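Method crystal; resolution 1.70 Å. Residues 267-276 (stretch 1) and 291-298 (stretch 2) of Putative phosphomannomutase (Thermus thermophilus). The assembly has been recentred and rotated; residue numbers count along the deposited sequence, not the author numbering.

Stretch 1 (267-276) PHQVLTTLAL
Stretch 2, residues 291-298: FAVTWLLD

The one hydrogen bond that crosses this contact runs from a backbone amide to a histidine ring: Thr 294 N donates to His 268 ND1 over 3.0 Å, with an N-H...acceptor angle of 147°. To accept, ND1 must be unprotonated, a role histidine can fill with its ring nitrogen's lone pair. The ring (chi1 -54°, m; chi2 -77°) also presents its edge to the loop, His 268 CE1 lying 3.3 Å from Ala 292 O and 3.8 Å from Val 293 CA. Ala 292 O is buried here without a hydrogen-bonding partner.

Residues 267-276 form a regular helix, phi near -65° and psi near -40°, with i to i+4 bonds such as Thr 272 N to His 268 O (3.0 Å). Against it, Ala 292 (-99/5), Val 293 (-80/145) and Thr 294 (-46/142) form a loop, Trp 295 follows at -79/1, and 296-298 are helical. CA atoms pair His 268 with Thr 294 at 5.7 Å and Thr 272 with Leu 297 at 5.8 Å, so both chains advance in the same sense.

Thr 294 (chi1 t) serves in three ways. While its amide binds the histidine, Thr 294 OG1 caps the second helix, accepting from Leu 296 N at 2.9 Å and 164°. Thr 294 CG2 meets Thr 272 CG2 at 3.7 Å. Thr 272 (chi1 p) turns its hydroxyl back to its own helix, OG1 donating to His 268 O at 2.8 Å, which leaves the methyl for packing; CG2 also lies 4.0 Å from Leu 297 N.

Farther along from the histidine end, Leu 271 (t, p) places its CD2 3.6 Å from CG1 of Val 293 (chi1 t) and 4.0 Å from Leu 297 CD2. Leu 297 (t, p) reaches the next helical turn as well, its CD1 lying 3.8 Å from Ala 275 CB, where a small methyl suffices for contact. Altogether 365 Å² is buried, both sides summed.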

# COMPACT_ATOMS: atom_id res chain seq x y z
N PRO A 267 -3.40 -10.68 -0.39
CA PRO A 267 -2.26 -10.06 0.30
C PRO A 267 -1.45 -10.98 1.21
O PRO A 267 -0.24 -10.82 1.32
CB PRO A 267 -2.91 -8.92 1.06
CG PRO A 267 -3.97 -8.48 0.10
CD PRO A 267 -4.58 -9.80 -0.32
N HIS A 268 -2.13 -11.91 1.87
CA HIS A 268 -1.46 -12.84 2.78
C HIS A 268 -0.59 -13.78 1.96
O HIS A 268 0.52 -14.12 2.36
CB HIS A 268 -2.51 -13.65 3.55
CG HIS A 268 -3.51 -12.79 4.27
ND1 HIS A 268 -3.22 -12.15 5.46
CD2 HIS A 268 -4.77 -12.44 3.95
CE1 HIS A 268 -4.26 -11.43 5.83
NE2 HIS A 268 -5.22 -11.59 4.94
N GLN A 269 -1.11 -14.19 0.80
CA GLN A 269 -0.37 -15.07 -0.08
C GLN A 269 0.80 -14.31 -0.68
O GLN A 269 1.91 -14.83 -0.76
CB GLN A 269 -1.29 -15.59 -1.18
CG GLN A 269 -2.37 -16.55 -0.65
CD GLN A 269 -3.39 -16.94 -1.71
OE1 GLN A 269 -4.24 -16.14 -2.08
NE2 GLN A 269 -3.30 -18.17 -2.19
N VAL A 270 0.57 -13.07 -1.09
CA VAL A 270 1.66 -12.28 -1.65
C VAL A 270 2.75 -12.04 -0.63
O VAL A 270 3.93 -12.25 -0.90
CB VAL A 270 1.16 -10.91 -2.15
CG1 VAL A 270 2.35 -9.97 -2.40
CG2 VAL A 270 0.37 -11.10 -3.42
N LEU A 271 2.35 -11.59 0.56
CA LEU A 271 3.32 -11.30 1.61
C LEU A 271 4.17 -12.50 2.01
O LEU A 271 5.39 -12.39 2.09
CB LEU A 271 2.61 -10.74 2.85
CG LEU A 271 3.52 -10.40 4.02
CD1 LEU A 271 4.53 -9.32 3.63
CD2 LEU A 271 2.65 -9.92 5.19
N THR A 272 3.52 -13.63 2.27
CA THR A 272 4.27 -14.82 2.67
C THR A 272 5.14 -15.38 1.54
O THR A 272 6.25 -15.85 1.78
CB THR A 272 3.33 -15.93 3.21
OG1 THR A 272 2.36 -16.27 2.21
CG2 THR A 272 2.63 -15.45 4.46
N THR A 273 4.63 -15.33 0.31
CA THR A 273 5.38 -15.83 -0.83
C THR A 273 6.65 -14.98 -1.00
O THR A 273 7.73 -15.52 -1.22
CB THR A 273 4.55 -15.75 -2.14
OG1 THR A 273 3.43 -16.65 -2.05
CG2 THR A 273 5.40 -16.15 -3.34
N LEU A 274 6.51 -13.67 -0.87
CA LEU A 274 7.67 -12.78 -1.01
C LEU A 274 8.59 -12.88 0.20
O LEU A 274 9.80 -12.73 0.08
CB LEU A 274 7.22 -11.33 -1.23
CG LEU A 274 6.62 -11.05 -2.61
CD1 LEU A 274 6.30 -9.56 -2.74
CD2 LEU A 274 7.60 -11.47 -3.72
N ALA A 275 8.03 -13.15 1.37
CA ALA A 275 8.87 -13.28 2.56
C ALA A 275 9.75 -14.51 2.37
O ALA A 275 10.95 -14.48 2.67
CB ALA A 275 8.01 -13.44 3.82
N LEU A 276 9.16 -15.59 1.87
CA LEU A 276 9.91 -16.82 1.65
C LEU A 276 11.00 -16.62 0.61
O LEU A 276 12.14 -17.02 0.81
CB LEU A 276 8.97 -17.94 1.18
CG LEU A 276 9.64 -19.28 0.86
CD1 LEU A 276 10.32 -19.83 2.10
CD2 LEU A 276 8.58 -20.26 0.36
N PHE A 291 -1.59 -6.61 12.90
CA PHE A 291 -2.45 -7.57 13.60
C PHE A 291 -3.41 -8.43 12.77
O PHE A 291 -3.82 -9.50 13.23
CB PHE A 291 -3.23 -6.80 14.67
CG PHE A 291 -3.72 -7.64 15.81
CD1 PHE A 291 -2.88 -8.58 16.42
CD2 PHE A 291 -4.99 -7.45 16.34
CE1 PHE A 291 -3.30 -9.31 17.53
CE2 PHE A 291 -5.43 -8.17 17.45
CZ PHE A 291 -4.58 -9.10 18.05
N ALA A 292 -3.76 -8.00 11.57
CA ALA A 292 -4.70 -8.75 10.75
C ALA A 292 -4.04 -9.63 9.68
O ALA A 292 -4.73 -10.25 8.87
CB ALA A 292 -5.70 -7.80 10.10
N VAL A 293 -2.72 -9.68 9.69
CA VAL A 293 -1.98 -10.49 8.73
C VAL A 293 -1.96 -11.97 9.14
O VAL A 293 -1.90 -12.30 10.33
CB VAL A 293 -0.52 -9.98 8.59
CG1 VAL A 293 0.31 -10.96 7.78
CG2 VAL A 293 -0.52 -8.60 7.92
N THR A 294 -2.01 -12.83 8.14
CA THR A 294 -2.01 -14.29 8.31
C THR A 294 -0.97 -14.79 9.30
O THR A 294 0.16 -14.28 9.34
CB THR A 294 -1.73 -14.99 6.97
OG1 THR A 294 -1.62 -16.41 7.19
CG2 THR A 294 -0.42 -14.48 6.36
N TRP A 295 -1.33 -15.80 10.08
CA TRP A 295 -0.37 -16.35 11.03
C TRP A 295 0.60 -17.30 10.32
O TRP A 295 1.46 -17.89 10.96
CB TRP A 295 -1.07 -17.08 12.18
CG TRP A 295 -2.12 -18.05 11.77
CD1 TRP A 295 -2.31 -18.61 10.54
CD2 TRP A 295 -3.14 -18.60 12.62
NE1 TRP A 295 -3.39 -19.47 10.57
CE2 TRP A 295 -3.91 -19.49 11.84
CE3 TRP A 295 -3.46 -18.43 13.97
CZ2 TRP A 295 -4.99 -20.20 12.36
CZ3 TRP A 295 -4.54 -19.14 14.49
CH2 TRP A 295 -5.28 -20.02 13.68
N LEU A 296 0.45 -17.45 9.01
CA LEU A 296 1.37 -18.31 8.28
C LEU A 296 2.73 -17.62 8.27
O LEU A 296 3.76 -18.28 8.18
CB LEU A 296 0.90 -18.54 6.83
CG LEU A 296 0.19 -19.87 6.54
CD1 LEU A 296 -1.21 -19.85 7.13
CD2 LEU A 296 0.12 -20.09 5.03
N LEU A 297 2.74 -16.29 8.37
CA LEU A 297 4.03 -15.59 8.39
C LEU A 297 4.77 -15.94 9.68
O LEU A 297 5.97 -16.22 9.66
CB LEU A 297 3.83 -14.08 8.28
CG LEU A 297 5.13 -13.26 8.22
CD1 LEU A 297 6.00 -13.74 7.06
CD2 LEU A 297 4.78 -11.79 8.04
N ASP A 298 4.05 -15.92 10.80
CA ASP A 298 4.64 -16.25 12.09
C ASP A 298 5.21 -17.67 12.04
O ASP A 298 6.33 -17.92 12.47
CB ASP A 298 3.60 -16.20 13.22
CG ASP A 298 2.85 -14.89 13.26
OD1 ASP A 298 2.87 -14.23 14.32
OD2 ASP A 298 2.23 -14.52 12.24